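Local coordinates for protein 3-alpha-hydroxysteroid dehydrogenase (Pseudomonas sp., PDB 2DKN) that probably catalyses the NAD-dependent, reversible oxidation of the 3-alpha-hydroxyl group of steroids, as a member of the short-chain dehydrogenase family, at residues K18-R23 / A223-L228. Sequence-based numbering, arbitrary orientation.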
# COMPACT_ATOMS: atom_id res chain seq x y z
N LYS A 18 8.22 -17.61 1.52
CA LYS A 18 8.58 -18.88 0.89
C LYS A 18 7.60 -19.97 1.33
O LYS A 18 7.09 -20.73 0.51
CB LYS A 18 10.01 -19.27 1.28
CG LYS A 18 10.41 -20.74 1.04
CD LYS A 18 11.87 -20.96 1.47
CE LYS A 18 11.99 -20.98 3.02
NZ LYS A 18 13.40 -21.12 3.62
N GLU A 19 7.32 -20.01 2.62
CA GLU A 19 6.40 -21.00 3.17
C GLU A 19 4.97 -20.78 2.66
O GLU A 19 4.32 -21.72 2.20
CB GLU A 19 6.43 -20.90 4.68
CG GLU A 19 5.47 -21.80 5.41
CD GLU A 19 5.81 -21.86 6.89
OE1 GLU A 19 6.86 -22.44 7.23
OE2 GLU A 19 5.05 -21.31 7.71
N LEU A 20 4.50 -19.54 2.74
CA LEU A 20 3.17 -19.19 2.21
C LEU A 20 2.97 -19.63 0.75
O LEU A 20 1.99 -20.30 0.42
CB LEU A 20 2.93 -17.68 2.38
CG LEU A 20 1.56 -17.10 2.03
CD1 LEU A 20 1.44 -15.68 2.59
CD2 LEU A 20 1.33 -17.08 0.53
N LEU A 21 3.88 -19.23 -0.14
CA LEU A 21 3.77 -19.56 -1.56
C LEU A 21 3.87 -21.06 -1.84
O LEU A 21 3.19 -21.59 -2.72
CB LEU A 21 4.85 -18.83 -2.37
CG LEU A 21 4.67 -17.30 -2.40
CD1 LEU A 21 5.87 -16.63 -3.10
CD2 LEU A 21 3.36 -16.84 -3.07
N ALA A 22 4.75 -21.74 -1.10
CA ALA A 22 4.96 -23.17 -1.31
C ALA A 22 3.66 -23.93 -0.98
O ALA A 22 3.21 -24.80 -1.74
CB ALA A 22 6.10 -23.66 -0.45
N ARG A 23 3.05 -23.57 0.15
CA ARG A 23 1.79 -24.17 0.59
C ARG A 23 0.63 -23.92 -0.35
O ARG A 23 -0.28 -24.74 -0.47
CB ARG A 23 1.46 -23.71 2.00
CG ARG A 23 2.40 -24.32 2.98
CD ARG A 23 2.16 -23.86 4.37
NE ARG A 23 3.29 -24.21 5.23
CZ ARG A 23 3.49 -23.69 6.43
NH1 ARG A 23 4.55 -24.06 7.14
NH2 ARG A 23 2.62 -22.81 6.92
N ALA A 223 0.70 -9.55 2.13
CA ALA A 223 0.66 -8.36 1.25
C ALA A 223 1.51 -8.55 -0.01
O ALA A 223 1.11 -8.18 -1.13
CB ALA A 223 1.09 -7.15 2.02
N ILE A 224 2.70 -9.13 0.15
CA ILE A 224 3.54 -9.41 -1.01
C ILE A 224 2.87 -10.39 -1.98
O ILE A 224 2.86 -10.18 -3.20
CB ILE A 224 4.92 -9.95 -0.59
CG1 ILE A 224 5.66 -8.90 0.25
CG2 ILE A 224 5.75 -10.37 -1.82
CD1 ILE A 224 6.92 -9.48 0.95
N ALA A 225 2.31 -11.47 -1.43
CA ALA A 225 1.66 -12.50 -2.26
C ALA A 225 0.49 -11.88 -3.03
O ALA A 225 0.26 -12.22 -4.20
CB ALA A 225 1.16 -13.65 -1.40
N PHE A 226 -0.25 -11.00 -2.37
CA PHE A 226 -1.34 -10.31 -3.06
C PHE A 226 -0.83 -9.53 -4.27
O PHE A 226 -1.40 -9.61 -5.36
CB PHE A 226 -2.13 -9.39 -2.12
CG PHE A 226 -3.04 -8.43 -2.85
CD1 PHE A 226 -2.72 -7.07 -2.89
CD2 PHE A 226 -4.20 -8.88 -3.48
CE1 PHE A 226 -3.54 -6.14 -3.56
CE2 PHE A 226 -5.04 -7.97 -4.16
CZ PHE A 226 -4.70 -6.60 -4.20
N LEU A 227 0.23 -8.74 -4.06
CA LEU A 227 0.76 -7.90 -5.14
C LEU A 227 1.37 -8.73 -6.25
O LEU A 227 1.41 -8.29 -7.40
CB LEU A 227 1.77 -6.88 -4.60
CG LEU A 227 1.16 -5.81 -3.66
CD1 LEU A 227 2.29 -5.01 -3.03
CD2 LEU A 227 0.24 -4.88 -4.45
N LEU A 228 1.83 -9.93 -5.93
CA LEU A 228 2.37 -10.85 -6.96
C LEU A 228 1.32 -11.43 -7.88
O LEU A 228 1.61 -11.80 -9.05
CB LEU A 228 3.08 -12.01 -6.27
CG LEU A 228 4.60 -12.20 -6.26
CD1 LEU A 228 5.47 -11.02 -6.66
CD2 LEU A 228 5.09 -12.93 -5.01
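L21 reaches from helix 12-23 to A225 and L228 on helix 217-228, one methyl for each. The CB of L21 is still 6.4 Å from the CB of A225, and its CG 5.2 Å from the same methyl. Beyond CG the side chain forks. With chi1 at -67° and chi2 at 174°, CD1 prolongs the line from CA while CD2 turns off it; CD2 comes within 4.2 Å of the CB of A225, and CD1 lies 4.2 Å from CD2 of L228.

The preceding residue, L20, carries its CG anti to the backbone N and sets CD2 3.9 Å from the CB of A225. The alanine methyl is thus met by the two adjacent leucines, in a purely apolar contact without cross-helix hydrogen bonds. The axes of segments 18-23 and 223-228 approach to 10.6 Å, with a crossing angle of -50°, so leucine methyls and the alanine CB do the touching, while the backbones stay apart.

L20 continues onto R218, A221 and E222 along helix 217-228. Beneath the pair, L21 rests on I4 and I6 of strand 3-7, and L228 on I4 and V110 of strand 108-112: the two helices lie side by side on one face of the parallel Rossmann sheet, and F226 of helix 217-228 stacks on F226 of the second subunit.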